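Local coordinates for fibrinogen-binding protein (PDB 4H6H) that probably inhibits the host complement system as a staphylococcal complement inhibitor (SCIN) family member, helping the bacterium evade innate immunity, at residues K17-E22 and N62-M67. Numbering follows the deposited sequence.
Sequences KRIAEE and NDFVSM
Ile19, Phe64 and Met67 form an apolar helix-helix contact between the middle of helix 12-27 and the first turn of helix 64-85, within the all-helical fold of this SCIN-family protein. Ile19 points at the other helix and reaches both partners: its CG1 lies 3.4 Å from Phe64 CD2, approaching the ring obliquely, while its CD1 lies 3.2 Å from Met67 SD. Both side chains run roughly at right angles to that of Ile19. With CG anti to the backbone N (chi1 179°), the Phe64 ring extends to helix 12-27, where it also meets the ring of His15. Met67 stays extended beyond CG and carries its sulfur to the backbone of helix 12-27, 3.9 Å from Ala20 CA; Leu23 of the same helix, and Ala58 and Leu59 of helix 42-61, also touch it. At the more open margin, Arg18 NH2 comes to the edge of the phenyl ring, 3.8 Å from Phe64 CZ, with guanidinium and ring planes 61° apart. A salt bridge one turn along ties Arg18 NH1 to Glu22 OE1 at 3.1 Å. Asp63 N-caps helix 64-85; Val65 N donates to its OD1 (3.2 Å) from above the carboxylate plane. The two segments meet mainly through carbon and sulfur, with charged Arg18 at the margin and polar bonds kept within each segment, consistent with cohesion from burial of Ile19, Ala20 and Met67, with Phe64 flanking Ile19.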
ATOM      1  N   LYS A  17      -2.960  -9.000 -13.434  1.00 62.47           N
ATOM      2  CA  LYS A  17      -1.915  -8.088 -13.894  1.00 59.94           C
ATOM      3  C   LYS A  17      -2.166  -6.650 -13.417  1.00 55.69           C
ATOM      4  O   LYS A  17      -1.222  -5.922 -13.099  1.00 58.52           O
ATOM      5  CB  LYS A  17      -1.785  -8.130 -15.420  1.00 60.31           C
ATOM      6  CG  LYS A  17      -0.996  -9.322 -15.954  1.00 66.17           C
ATOM      7  CD  LYS A  17       0.507  -9.158 -15.676  1.00 67.82           C
ATOM      8  CE  LYS A  17       1.366 -10.208 -16.394  1.00 72.57           C
ATOM      9  NZ  LYS A  17       1.287 -11.573 -15.800  1.00 76.82           N
ATOM     10  N   ARG A  18      -3.438  -6.264 -13.335  1.00 58.51           N
ATOM     11  CA  ARG A  18      -3.827  -4.893 -12.988  1.00 57.66           C
ATOM     12  C   ARG A  18      -3.563  -4.486 -11.525  1.00 54.14           C
ATOM     13  O   ARG A  18      -2.908  -3.474 -11.296  1.00 55.45           O
ATOM     14  CB  ARG A  18      -5.287  -4.604 -13.385  1.00 56.12           C
ATOM     15  CG  ARG A  18      -5.700  -3.137 -13.209  1.00 55.83           C
ATOM     16  CD  ARG A  18      -7.205  -2.909 -13.360  1.00 52.33           C
ATOM     17  NE  ARG A  18      -7.997  -3.721 -12.436  1.00 53.49           N
ATOM     18  CZ  ARG A  18      -8.337  -3.365 -11.195  1.00 56.12           C
ATOM     19  NH1 ARG A  18      -7.958  -2.200 -10.690  1.00 50.98           N
ATOM     20  NH2 ARG A  18      -9.073  -4.178 -10.445  1.00 60.82           N
ATOM     21  N   ILE A  19      -4.057  -5.238 -10.538  1.00 49.33           N
ATOM     22  CA  ILE A  19      -3.793  -4.834  -9.160  1.00 54.43           C
ATOM     23  C   ILE A  19      -2.327  -4.991  -8.839  1.00 51.14           C
ATOM     24  O   ILE A  19      -1.798  -4.212  -8.051  1.00 52.85           O
ATOM     25  CB  ILE A  19      -4.628  -5.570  -8.082  1.00 51.49           C
ATOM     26  CG1 ILE A  19      -5.074  -6.931  -8.584  1.00 56.95           C
ATOM     27  CG2 ILE A  19      -5.811  -4.733  -7.647  1.00 49.97           C
ATOM     28  CD1 ILE A  19      -3.986  -7.980  -8.509  1.00 58.88           C
ATOM     29  N   ALA A  20      -1.669  -5.987  -9.437  1.00 50.96           N
ATOM     30  CA  ALA A  20      -0.254  -6.196  -9.144  1.00 48.16           C
ATOM     31  C   ALA A  20       0.508  -4.946  -9.537  1.00 49.97           C
ATOM     32  O   ALA A  20       1.343  -4.448  -8.780  1.00 50.79           O
ATOM     33  CB  ALA A  20       0.296  -7.408  -9.856  1.00 46.50           C
ATOM     34  N   GLU A  21       0.202  -4.422 -10.715  1.00 51.67           N
ATOM     35  CA  GLU A  21       0.844  -3.207 -11.173  1.00 53.40           C
ATOM     36  C   GLU A  21       0.517  -2.056 -10.257  1.00 47.32           C
ATOM     37  O   GLU A  21       1.403  -1.325  -9.834  1.00 50.56           O
ATOM     38  CB  GLU A  21       0.408  -2.853 -12.590  1.00 56.48           C
ATOM     39  CG  GLU A  21       1.475  -2.093 -13.342  1.00 64.62           C
ATOM     40  CD  GLU A  21       2.761  -2.906 -13.453  1.00 80.93           C
ATOM     41  OE1 GLU A  21       2.724  -3.967 -14.120  1.00 92.84           O
ATOM     42  OE2 GLU A  21       3.794  -2.500 -12.863  1.00 68.56           O
ATOM     43  N   GLU A  22      -0.767  -1.899  -9.959  1.00 46.56           N
ATOM     44  CA  GLU A  22      -1.239  -0.779  -9.154  1.00 47.27           C
ATOM     45  C   GLU A  22      -0.735  -0.874  -7.712  1.00 47.22           C
ATOM     46  O   GLU A  22      -0.471   0.136  -7.074  1.00 44.41           O
ATOM     47  CB  GLU A  22      -2.769  -0.700  -9.187  1.00 47.29           C
ATOM     48  CG  GLU A  22      -3.324  -0.476 -10.588  1.00 51.84           C
ATOM     49  CD  GLU A  22      -4.849  -0.536 -10.658  1.00 61.41           C
ATOM     50  OE1 GLU A  22      -5.490  -0.647  -9.589  1.00 55.76           O
ATOM     51  OE2 GLU A  22      -5.406  -0.460 -11.785  1.00 56.85           O
ATOM     52  N   ASN A  62       0.213 -13.689  -5.292  1.00 64.54           N
ATOM     53  CA  ASN A  62      -0.452 -13.363  -6.539  1.00 59.26           C
ATOM     54  C   ASN A  62      -1.975 -13.561  -6.437  1.00 63.81           C
ATOM     55  O   ASN A  62      -2.653 -13.872  -7.421  1.00 66.33           O
ATOM     56  CB  ASN A  62       0.168 -14.113  -7.718  1.00 54.99           C
ATOM     57  CG  ASN A  62      -0.238 -13.521  -9.071  1.00 66.90           C
ATOM     58  OD1 ASN A  62      -0.559 -12.337  -9.178  1.00 69.51           O
ATOM     59  ND2 ASN A  62      -0.226 -14.348 -10.107  1.00 72.12           N
ATOM     60  N   ASP A  63      -2.503 -13.373  -5.230  1.00 63.99           N
ATOM     61  CA  ASP A  63      -3.930 -13.529  -4.980  1.00 64.52           C
ATOM     62  C   ASP A  63      -4.644 -12.198  -5.176  1.00 65.34           C
ATOM     63  O   ASP A  63      -4.386 -11.245  -4.445  1.00 61.71           O
ATOM     64  CB  ASP A  63      -4.161 -14.025  -3.552  1.00 66.92           C
ATOM     65  CG  ASP A  63      -5.625 -13.988  -3.143  1.00 70.65           C
ATOM     66  OD1 ASP A  63      -6.509 -13.931  -4.030  1.00 72.26           O
ATOM     67  OD2 ASP A  63      -5.893 -14.021  -1.924  1.00 71.32           O
ATOM     68  N   PHE A  64      -5.558 -12.146  -6.145  1.00 62.70           N
ATOM     69  CA  PHE A  64      -6.243 -10.899  -6.490  1.00 60.00           C
ATOM     70  C   PHE A  64      -6.920 -10.189  -5.311  1.00 58.80           C
ATOM     71  O   PHE A  64      -6.926  -8.965  -5.239  1.00 56.72           O
ATOM     72  CB  PHE A  64      -7.255 -11.127  -7.610  1.00 63.43           C
ATOM     73  CG  PHE A  64      -8.007  -9.888  -8.000  1.00 60.30           C
ATOM     74  CD1 PHE A  64      -9.090  -9.452  -7.250  1.00 54.05           C
ATOM     75  CD2 PHE A  64      -7.627  -9.152  -9.113  1.00 65.25           C
ATOM     76  CE1 PHE A  64      -9.764  -8.309  -7.599  1.00 55.96           C
ATOM     77  CE2 PHE A  64      -8.313  -8.004  -9.477  1.00 59.95           C
ATOM     78  CZ  PHE A  64      -9.374  -7.582  -8.720  1.00 59.16           C
ATOM     79  N   VAL A  65      -7.494 -10.949  -4.390  1.00 59.79           N
ATOM     80  CA  VAL A  65      -8.193 -10.352  -3.254  1.00 55.66           C
ATOM     81  C   VAL A  65      -7.248  -9.710  -2.237  1.00 58.54           C
ATOM     82  O   VAL A  65      -7.456  -8.574  -1.797  1.00 53.21           O
ATOM     83  CB  VAL A  65      -9.057 -11.398  -2.561  1.00 59.06           C
ATOM     84  CG1 VAL A  65      -9.664 -10.829  -1.292  1.00 51.41           C
ATOM     85  CG2 VAL A  65     -10.129 -11.888  -3.532  1.00 55.33           C
ATOM     86  N   SER A  66      -6.208 -10.450  -1.865  1.00 60.97           N
ATOM     87  CA  SER A  66      -5.182  -9.946  -0.955  1.00 54.26           C
ATOM     88  C   SER A  66      -4.536  -8.681  -1.505  1.00 48.57           C
ATOM     89  O   SER A  66      -4.347  -7.697  -0.798  1.00 40.12           O
ATOM     90  CB  SER A  66      -4.115 -11.008  -0.733  1.00 54.58           C
ATOM     91  OG  SER A  66      -4.617 -12.072   0.051  1.00 64.29           O
ATOM     92  N   MET A  67      -4.188  -8.722  -2.778  1.00 46.34           N
ATOM     93  CA  MET A  67      -3.623  -7.560  -3.424  1.00 46.79           C
ATOM     94  C   MET A  67      -4.561  -6.350  -3.382  1.00 51.85           C
ATOM     95  O   MET A  67      -4.111  -5.232  -3.122  1.00 45.80           O
ATOM     96  CB  MET A  67      -3.261  -7.900  -4.859  1.00 54.46           C
ATOM     97  CG  MET A  67      -2.207  -8.987  -4.985  1.00 50.93           C
ATOM     98  SD  MET A  67      -1.510  -8.910  -6.632  1.00 60.14           S
ATOM     99  CE  MET A  67      -0.278 -10.176  -6.583  1.00 72.90           C
TER